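Local coordinates for protein second substrate binding domain of putative amino acid ABC transporter (Streptococcus pneumoniae, PDB 4OEN) that probably binds an amino acid outside the cell and delivers it to the membrane part of an ABC transporter, as a type II periplasmic-binding-protein domain, at residues A[11-14]-A[15-18]; A[71-74]-A[75-78]; A[114-118]-A[119-123]; A[211-214]-A[215-218]. All coordinates share one frame; numbering follows the deposited sequence.

Contact 1 of 4, residues A[11-14]-A[15-18]; sequences SSFA and PFVF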
loop_
_atom_site.group_PDB
_atom_site.type_symbol
_atom_site.label_atom_id
_atom_site.label_comp_id
_atom_site.label_asym_id
_atom_site.label_seq_id
_atom_site.Cartn_x
_atom_site.Cartn_y
_atom_site.Cartn_z
ATOM N N SER A 11 -4.563 7.008 10.264
ATOM C CA SER A 11 -4.727 6.242 11.485
ATOM C C SER A 11 -5.085 4.782 11.204
ATOM O O SER A 11 -4.896 3.918 12.060
ATOM C CB SER A 11 -5.796 6.895 12.369
ATOM O OG SER A 11 -7.046 6.938 11.707
ATOM N N SER A 12 -5.587 4.503 10.005
ATOM C CA SER A 12 -6.085 3.169 9.703
ATOM C C SER A 12 -5.910 2.827 8.227
ATOM O O SER A 12 -6.841 2.933 7.429
ATOM C CB SER A 12 -7.556 3.045 10.102
ATOM O OG SER A 12 -8.038 1.737 9.846
ATOM N N PHE A 13 -4.695 2.431 7.861
ATOM C CA PHE A 13 -4.389 2.111 6.483
ATOM C C PHE A 13 -3.365 0.967 6.476
ATOM O O PHE A 13 -2.244 1.139 6.025
ATOM C CB PHE A 13 -3.855 3.348 5.750
ATOM C CG PHE A 13 -3.967 3.271 4.257
ATOM C CD1 PHE A 13 -5.201 3.097 3.654
ATOM C CD2 PHE A 13 -2.845 3.402 3.456
ATOM C CE1 PHE A 13 -5.311 3.030 2.273
ATOM C CE2 PHE A 13 -2.937 3.330 2.084
ATOM C CZ PHE A 13 -4.178 3.149 1.485
ATOM N N ALA A 14 -3.771 -0.187 7.000
ATOM C CA ALA A 14 -2.878 -1.338 7.111
ATOM C C ALA A 14 -2.540 -1.827 5.711
ATOM O O ALA A 14 -3.412 -1.848 4.844
ATOM C CB ALA A 14 -3.535 -2.461 7.936
ATOM N N PRO A 15 -1.284 -2.260 5.483
ATOM C CA PRO A 15 -0.162 -2.417 6.416
ATOM C C PRO A 15 0.751 -1.206 6.554
ATOM O O PRO A 15 1.762 -1.318 7.242
ATOM C CB PRO A 15 0.624 -3.570 5.794
ATOM C CG PRO A 15 0.459 -3.313 4.305
ATOM C CD PRO A 15 -0.971 -2.821 4.158
ATOM N N PHE A 16 0.418 -0.078 5.930
ATOM C CA PHE A 16 1.281 1.099 6.015
ATOM C C PHE A 16 1.233 1.784 7.377
ATOM O O PHE A 16 2.272 2.173 7.926
ATOM C CB PHE A 16 0.923 2.081 4.891
ATOM C CG PHE A 16 1.131 1.503 3.531
ATOM C CD1 PHE A 16 2.403 1.463 2.975
ATOM C CD2 PHE A 16 0.076 0.935 2.831
ATOM C CE1 PHE A 16 2.621 0.895 1.737
ATOM C CE2 PHE A 16 0.280 0.368 1.581
ATOM C CZ PHE A 16 1.565 0.349 1.030
ATOM N N VAL A 17 0.040 1.918 7.939
ATOM C CA VAL A 17 -0.086 2.536 9.250
ATOM C C VAL A 17 -1.390 2.068 9.852
ATOM O O VAL A 17 -2.448 2.114 9.201
ATOM C CB VAL A 17 0.006 4.087 9.170
ATOM C CG1 VAL A 17 -1.009 4.674 8.164
ATOM C CG2 VAL A 17 -0.170 4.724 10.559
ATOM N N PHE A 18 -1.303 1.578 11.084
ATOM C CA PHE A 18 -2.473 1.095 11.796
ATOM C C PHE A 18 -2.168 0.964 13.281
ATOM O O PHE A 18 -1.004 0.992 13.694
ATOM C CB PHE A 18 -2.956 -0.244 11.216
ATOM C CG PHE A 18 -1.920 -1.340 11.255
ATOM C CD1 PHE A 18 -1.985 -2.331 12.216
ATOM C CD2 PHE A 18 -0.888 -1.372 10.323
ATOM C CE1 PHE A 18 -1.034 -3.339 12.257
ATOM C CE2 PHE A 18 0.067 -2.380 10.356
ATOM C CZ PHE A 18 -0.010 -3.360 11.319
#
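F13 faces both F16 and V17, a classic beta bulge, where the chain reverses in the loop after strand 5-8 of this type II periplasmic-binding-protein fold. The close-packed part is the backbone. F13 N donates to V17 O at 2.6 Å, and V17 N returns a bond to F13 O at 3.1 Å. A second, weak bond to the same F13 O comes from F16 N, so one carbonyl serves both residues of the bulge. The peptide before P15 is cis, consistent with so sharp a reversal, and P15, F16 and V17 turn into the protein, where P161 and Y165 of helix 160-168 and M30 of helix 28-40 receive them.

The other side is looser. CG of F13 is anti to the backbone N (chi1 -159°), which sends the ring out beside that of F16. Their planes are near parallel, 24° apart, but slid so far that the rings barely overlap, with CD2 and CE2 of F13 each 3.9 Å from CD2 of F16. The nearest atoms of the exposed F13 side chain and a bound acetate are about 3 Å apart, consistent with the aromatic wall of the ligand cleft in related binding proteins. Round the turn, CB of A14 rests 3.7 Å from CD2 of F18, whose ring has P15 O in its plane at the edge.

Contact 2 of 4, residues A[71-74]-A[75-78]; sequences SVTD and ARKA. With ACT (acetate ion), chain G; ACT (acetate ion), chain H.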
loop_
_atom_site.group_PDB
_atom_site.type_symbol
_atom_site.label_atom_id
_atom_site.label_comp_id
_atom_site.label_asym_id
_atom_site.label_seq_id
_atom_site.Cartn_x
_atom_site.Cartn_y
_atom_site.Cartn_z
ATOM N N SER A 71 -0.095 7.622 -2.586
ATOM C CA SER A 71 0.164 7.380 -3.993
ATOM C C SER A 71 0.728 8.624 -4.659
ATOM O O SER A 71 0.212 9.731 -4.464
ATOM C CB SER A 71 -1.123 6.961 -4.716
ATOM O OG SER A 71 -1.649 5.766 -4.179
ATOM N N VAL A 72 1.786 8.431 -5.441
ATOM C CA VAL A 72 2.341 9.504 -6.258
ATOM C C VAL A 72 1.467 9.678 -7.488
ATOM O O VAL A 72 1.248 8.732 -8.240
ATOM C CB VAL A 72 3.789 9.207 -6.679
ATOM C CG1 VAL A 72 4.313 10.300 -7.625
ATOM C CG2 VAL A 72 4.672 9.064 -5.440
ATOM N N THR A 73 0.925 10.878 -7.660
ATOM C CA THR A 73 0.110 11.199 -8.831
ATOM C C THR A 73 0.495 12.573 -9.334
ATOM O O THR A 73 0.954 13.409 -8.561
ATOM C CB THR A 73 -1.406 11.201 -8.520
ATOM O OG1 THR A 73 -1.731 12.353 -7.732
ATOM C CG2 THR A 73 -1.831 9.918 -7.786
ATOM N N ASP A 74 0.284 12.819 -10.625
ATOM C CA ASP A 74 0.559 14.130 -11.198
ATOM C C ASP A 74 -0.259 15.228 -10.527
ATOM O O ASP A 74 0.238 16.331 -10.301
ATOM C CB ASP A 74 0.300 14.108 -12.703
ATOM C CG ASP A 74 1.327 13.288 -13.452
ATOM O OD1 ASP A 74 2.400 13.015 -12.874
ATOM O OD2 ASP A 74 1.068 12.918 -14.615
ATOM N N ALA A 75 -1.506 14.924 -10.188
ATOM C CA ALA A 75 -2.367 15.896 -9.519
ATOM C C ALA A 75 -1.752 16.369 -8.205
ATOM O O ALA A 75 -1.768 17.560 -7.889
ATOM C CB ALA A 75 -3.747 15.297 -9.269
ATOM N N ARG A 76 -1.201 15.423 -7.450
ATOM C CA ARG A 76 -0.615 15.725 -6.152
ATOM C C ARG A 76 0.702 16.459 -6.279
ATOM O O ARG A 76 1.077 17.215 -5.391
ATOM C CB ARG A 76 -0.424 14.442 -5.348
ATOM C CG ARG A 76 -1.741 13.895 -4.884
ATOM C CD ARG A 76 -1.638 12.557 -4.220
ATOM N NE ARG A 76 -2.942 12.230 -3.655
ATOM C CZ ARG A 76 -3.242 11.058 -3.116
ATOM N NH1 ARG A 76 -2.320 10.111 -3.067
ATOM N NH2 ARG A 76 -4.452 10.844 -2.616
ATOM N N LYS A 77 1.394 16.260 -7.392
ATOM C CA LYS A 77 2.631 16.998 -7.633
ATOM C C LYS A 77 2.432 18.509 -7.765
ATOM O O LYS A 77 3.388 19.274 -7.649
ATOM C CB LYS A 77 3.324 16.459 -8.884
ATOM C CG LYS A 77 3.939 15.106 -8.679
ATOM C CD LYS A 77 4.639 14.632 -9.935
ATOM C CE LYS A 77 5.267 13.263 -9.724
ATOM N NZ LYS A 77 5.914 12.764 -10.972
ATOM N N ALA A 78 1.195 18.946 -7.999
ATOM C CA ALA A 78 0.917 20.370 -8.079
ATOM C C ALA A 78 1.142 21.073 -6.744
ATOM O O ALA A 78 1.469 22.253 -6.711
ATOM C CB ALA A 78 -0.509 20.609 -8.564
HETATM C C ACT G . -2.592 11.163 -11.898
HETATM O O ACT G . -3.373 10.188 -11.866
HETATM O OXT ACT G . -1.414 10.892 -12.235
HETATM C CH3 ACT G . -3.052 12.557 -11.551
HETATM C C ACT H . -4.130 7.088 -1.750
HETATM O O ACT H . -5.161 7.798 -1.793
HETATM O OXT ACT H . -3.056 7.704 -1.626
HETATM C CH3 ACT H . -4.187 5.593 -1.849
#
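Two first torsions bring T73 and R76 together: OG1 of T73 stands between its own backbone N and carbonyl carbon (chi1 72°), while CG of R76 points opposite its carbonyl carbon (chi1 -72°), and the arginine chain then runs out extended as far as NE. T73 OG1 accepts from R76 N at 3.1 Å, capping the short helix 74-77 at its N-cap residue, and R76 CG passes 3.2 Å from the same oxygen.

The extended chain brings the guanidinium edge-on to S71. NH1 donates to S71 O at 2.9 Å, in the carbonyl plane and on a lone pair. NH1 and NH2 of R76 then face an acetate edge-on, NH1 reaching OXT at 2.9 Å and NH2 reaching O at 3.2 Å. S71 O and the acetate, both near the guanidinium plane, together hold its rotation. OXT is also held by S71 N, through a nearly straight bond (172°). A main-chain amide and an arginine sharing one carboxylate is how family 3 binding proteins grip the alpha-carboxylate of an amino acid, so this acetate, probably from the crystallisation liquor, plausibly marks that site. A second acetate takes D74 N at 3.0 Å, at the start of the helix.

Further along, the extended K77 crosses V72, CE to CG1 at 3.8 Å. V72, R76 and K77 all rest on F82 of strand 80-82, while the backbone of V72 bonds to E184 in strand 180-190.

Contact 3 of 4, residues A[114-118]-A[119-123]; sequences VKNGT and ASQTF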
loop_
_atom_site.group_PDB
_atom_site.type_symbol
_atom_site.label_atom_id
_atom_site.label_comp_id
_atom_site.label_asym_id
_atom_site.label_seq_id
_atom_site.Cartn_x
_atom_site.Cartn_y
_atom_site.Cartn_z
ATOM N N VAL A 114 -14.107 -8.697 -7.347
ATOM C CA VAL A 114 -13.358 -7.454 -7.253
ATOM C C VAL A 114 -14.191 -6.404 -6.521
ATOM O O VAL A 114 -15.421 -6.481 -6.517
ATOM C CB VAL A 114 -12.938 -6.946 -8.649
ATOM C CG1 VAL A 114 -14.108 -6.332 -9.409
ATOM C CG2 VAL A 114 -11.761 -5.970 -8.551
ATOM N N LYS A 115 -13.517 -5.459 -5.872
ATOM C CA LYS A 115 -14.239 -4.384 -5.180
ATOM C C LYS A 115 -14.534 -3.249 -6.148
ATOM O O LYS A 115 -13.674 -2.845 -6.943
ATOM C CB LYS A 115 -13.439 -3.868 -3.984
ATOM C CG LYS A 115 -13.319 -4.899 -2.877
ATOM C CD LYS A 115 -12.117 -4.629 -1.969
ATOM C CE LYS A 115 -12.170 -3.285 -1.297
ATOM N NZ LYS A 115 -10.984 -3.097 -0.397
ATOM N N ASN A 116 -15.762 -2.762 -6.095
ATOM C CA ASN A 116 -16.168 -1.681 -6.982
ATOM C C ASN A 116 -15.368 -0.407 -6.736
ATOM O O ASN A 116 -15.108 -0.042 -5.587
ATOM C CB ASN A 116 -17.644 -1.385 -6.795
ATOM C CG ASN A 116 -18.160 -0.427 -7.830
ATOM O OD1 ASN A 116 -17.981 -0.656 -9.022
ATOM N ND2 ASN A 116 -18.782 0.662 -7.387
ATOM N N GLY A 117 -15.005 0.278 -7.818
ATOM C CA GLY A 117 -14.338 1.569 -7.732
ATOM C C GLY A 117 -12.836 1.519 -7.522
ATOM O O GLY A 117 -12.214 2.528 -7.180
ATOM N N THR A 118 -12.238 0.348 -7.731
ATOM C CA THR A 118 -10.830 0.155 -7.420
ATOM C C THR A 118 -9.980 -0.016 -8.664
ATOM O O THR A 118 -10.491 -0.330 -9.747
ATOM C CB THR A 118 -10.625 -1.079 -6.541
ATOM O OG1 THR A 118 -11.022 -2.245 -7.278
ATOM C CG2 THR A 118 -11.459 -0.972 -5.282
ATOM N N ALA A 119 -8.675 0.170 -8.496
ATOM C CA ALA A 119 -7.726 -0.078 -9.579
ATOM C C ALA A 119 -7.749 -1.536 -10.002
ATOM O O ALA A 119 -7.559 -1.826 -11.180
ATOM C CB ALA A 119 -6.331 0.323 -9.177
ATOM N N SER A 120 -7.983 -2.447 -9.051
ATOM C CA SER A 120 -8.142 -3.857 -9.373
ATOM C C SER A 120 -9.306 -4.069 -10.340
ATOM O O SER A 120 -9.227 -4.867 -11.283
ATOM C CB SER A 120 -8.343 -4.668 -8.095
ATOM O OG SER A 120 -7.149 -4.672 -7.317
ATOM N N GLN A 121 -10.387 -3.334 -10.121
ATOM C CA GLN A 121 -11.539 -3.441 -11.017
ATOM C C GLN A 121 -11.251 -2.928 -12.424
ATOM O O GLN A 121 -11.705 -3.509 -13.393
ATOM C CB GLN A 121 -12.729 -2.695 -10.422
ATOM C CG GLN A 121 -13.995 -2.750 -11.300
ATOM C CD GLN A 121 -15.086 -1.882 -10.751
ATOM O OE1 GLN A 121 -14.837 -0.748 -10.362
ATOM N NE2 GLN A 121 -16.308 -2.411 -10.699
ATOM N N THR A 122 -10.519 -1.824 -12.524
ATOM C CA THR A 122 -10.092 -1.291 -13.802
ATOM C C THR A 122 -9.272 -2.333 -14.579
ATOM O O THR A 122 -9.548 -2.609 -15.742
ATOM C CB THR A 122 -9.261 -0.027 -13.603
ATOM O OG1 THR A 122 -9.989 0.901 -12.774
ATOM C CG2 THR A 122 -8.925 0.609 -14.932
ATOM N N PHE A 123 -8.285 -2.915 -13.913
ATOM C CA PHE A 123 -7.470 -3.942 -14.569
ATOM C C PHE A 123 -8.345 -5.096 -15.051
ATOM O O PHE A 123 -8.268 -5.500 -16.214
ATOM C CB PHE A 123 -6.374 -4.449 -13.612
ATOM C CG PHE A 123 -5.559 -5.579 -14.169
ATOM C CD1 PHE A 123 -4.430 -5.331 -14.928
ATOM C CD2 PHE A 123 -5.938 -6.889 -13.952
ATOM C CE1 PHE A 123 -3.686 -6.383 -15.443
ATOM C CE2 PHE A 123 -5.208 -7.938 -14.470
ATOM C CZ PHE A 123 -4.076 -7.688 -15.203
#
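Q121 reaches back from the first turn of its helix to N116 and G117, and the hydrogen bonds there are of the amide kind. NE2 of Q121 donates to N116 OD1 at 2.9 Å, on a lone pair in the plane of the asparagine carbonyl. The two amide planes nevertheless stand almost perpendicular, 89° apart. OE1 of Q121 takes the backbone N of G117 at 2.7 Å, the donor lying well above the plane of the glutamine carbonyl. With both ends of the amide engaged, its flip state is settled. The glutamine gets there by a fully extended chain whose CG lies opposite the backbone N (chi1 180°).

Hydroxyl bonds form the second group. T118 OG1 donates to K115 O at 2.7 Å and accepts from Q121 N at 3.1 Å, tying the type II turn of 115-118 to the helix it caps. The buried hydroxyl of S120 is bonded to T91 OG1. These residues make the beta-to-alpha link of a beta-alpha-beta unit: strand 111-115 leads into helix 119-126, and the chain later returns as strand 134-138, parallel to the first. The backbone bond across the link runs from T122 N to T118 O, at 3.2 Å, and opens the helical pattern.

Apolar packing between the two segments centres on V114. It crosses Q121 at about a right angle; its CG2 lies 3.9 Å from CB of Q121 and 3.7 Å from CB of S120. N116 and Q121 both lean on T137 of strand 134-138.

Contact 4 of 4, residues A[211-214]-A[215-218]; sequences NGEF and QKIL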
loop_
_atom_site.group_PDB
_atom_site.type_symbol
_atom_site.label_atom_id
_atom_site.label_comp_id
_atom_site.label_asym_id
_atom_site.label_seq_id
_atom_site.Cartn_x
_atom_site.Cartn_y
_atom_site.Cartn_z
ATOM N N ASN A 211 21.784 -1.689 3.430
ATOM C CA ASN A 211 22.247 -2.521 4.546
ATOM C C ASN A 211 21.235 -3.561 5.011
ATOM O O ASN A 211 21.435 -4.216 6.034
ATOM C CB ASN A 211 22.672 -1.647 5.737
ATOM C CG ASN A 211 21.510 -0.925 6.411
ATOM O OD1 ASN A 211 20.333 -1.142 6.108
ATOM N ND2 ASN A 211 21.851 -0.045 7.349
ATOM N N GLY A 212 20.143 -3.691 4.266
ATOM C CA GLY A 212 19.191 -4.760 4.502
ATOM C C GLY A 212 18.075 -4.428 5.473
ATOM O O GLY A 212 17.112 -5.187 5.593
ATOM N N GLU A 213 18.202 -3.311 6.172
ATOM C CA GLU A 213 17.198 -2.941 7.162
ATOM C C GLU A 213 15.837 -2.650 6.550
ATOM O O GLU A 213 14.816 -2.962 7.161
ATOM C CB GLU A 213 17.674 -1.735 7.969
ATOM C CG GLU A 213 18.912 -2.041 8.811
ATOM C CD GLU A 213 18.749 -3.279 9.690
ATOM O OE1 GLU A 213 17.665 -3.465 10.290
ATOM O OE2 GLU A 213 19.713 -4.071 9.781
ATOM N N PHE A 214 15.817 -2.081 5.345
ATOM C CA PHE A 214 14.550 -1.785 4.674
ATOM C C PHE A 214 13.769 -3.062 4.398
ATOM O O PHE A 214 12.565 -3.154 4.689
ATOM C CB PHE A 214 14.791 -1.032 3.363
ATOM C CG PHE A 214 13.520 -0.635 2.657
ATOM C CD1 PHE A 214 12.635 0.233 3.260
ATOM C CD2 PHE A 214 13.222 -1.117 1.396
ATOM C CE1 PHE A 214 11.465 0.609 2.627
ATOM C CE2 PHE A 214 12.052 -0.738 0.757
ATOM C CZ PHE A 214 11.175 0.126 1.383
ATOM N N GLN A 215 14.466 -4.057 3.855
ATOM C CA GLN A 215 13.826 -5.317 3.510
ATOM C C GLN A 215 13.263 -6.007 4.748
ATOM O O GLN A 215 12.224 -6.652 4.679
ATOM C CB GLN A 215 14.811 -6.237 2.784
ATOM C CG GLN A 215 14.155 -7.466 2.160
ATOM C CD GLN A 215 13.114 -7.111 1.109
ATOM O OE1 GLN A 215 13.269 -6.144 0.359
ATOM N NE2 GLN A 215 12.043 -7.895 1.052
ATOM N N LYS A 216 13.935 -5.870 5.886
ATOM C CA LYS A 216 13.433 -6.463 7.118
ATOM C C LYS A 216 12.089 -5.841 7.543
ATOM O O LYS A 216 11.203 -6.538 8.042
ATOM C CB LYS A 216 14.457 -6.315 8.245
ATOM C CG LYS A 216 15.660 -7.240 8.103
ATOM C CD LYS A 216 16.572 -7.100 9.305
ATOM C CE LYS A 216 17.856 -7.887 9.128
ATOM N NZ LYS A 216 18.781 -7.617 10.257
ATOM N N ILE A 217 11.945 -4.535 7.353
ATOM C CA ILE A 217 10.681 -3.865 7.674
ATOM C C ILE A 217 9.591 -4.382 6.753
ATOM O O ILE A 217 8.500 -4.733 7.207
ATOM C CB ILE A 217 10.799 -2.340 7.533
ATOM C CG1 ILE A 217 11.791 -1.795 8.558
ATOM C CG2 ILE A 217 9.422 -1.681 7.673
ATOM C CD1 ILE A 217 12.067 -0.298 8.404
ATOM N N LEU A 218 9.874 -4.420 5.459
ATOM C CA LEU A 218 8.896 -4.942 4.505
ATOM C C LEU A 218 8.498 -6.371 4.848
ATOM O O LEU A 218 7.307 -6.706 4.861
ATOM C CB LEU A 218 9.441 -4.890 3.079
ATOM C CG LEU A 218 9.588 -3.490 2.497
ATOM C CD1 LEU A 218 10.042 -3.566 1.055
ATOM C CD2 LEU A 218 8.268 -2.739 2.613
HETATM O O HOH W 1 20.618 -6.117 7.743
#
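Q215 touches the preceding turn through its CB, 3.8 Å from G212 O, while its NE2 bonds onward to D219. G212, with its positive phi, is the N-cap residue of helix 213-222, and just ahead of it N211 OD1 accepts from E213 N in an Asx turn.

K216 comes next. Its N bonds to G212 O at 3.3 Å, and its extended chain runs alongside E213, whose bend at chi2 (-52°) folds the carboxylate toward it. The resulting salt bridge, OE2 to NZ, is long at 3.7 Å. A water gives one hydrogen bond to E213 OE2 and another to N211 O, and accepts a weak one from K216 NZ.

I217 follows, N to E213 O at 3.3 Å, with its side chain on E31 of helix 28-40. L218 closes the turn: its N meets F214 O at 3.1 Å, and its CG sits over one face of the F214 ring, 4.3 Å from the centroid, a CH-pi contact offset toward the rim. F214 itself is buried against L205 and L208 of helix 195-210. This start of the helix is thus amphipathic, with a long, water-bridged ion pair on one side and F214 and L218 packed on the other.

In the fold
All four contacts are local, but their settings differ. Contact 2 lies on the surface, and contacts 1, 3 and 4 are partly buried. Contacts 1 and 4 share an element, since both pack on helix 28-40, one through a bulged loop and the other through the C-terminal helix; their centres are about 19 Å apart. Contacts 2 and 3 both cap a helix with a threonine hydroxyl, yet in contact 2 an arginine and a main-chain amide hold an anion, whereas in contact 3 a glutamine amide braces a turn. Contacts 3 and 4 lie on opposite sides of the chain's centre, about 30 Å apart between centres. The acetates near F13 and on R76 may mark a common cleft.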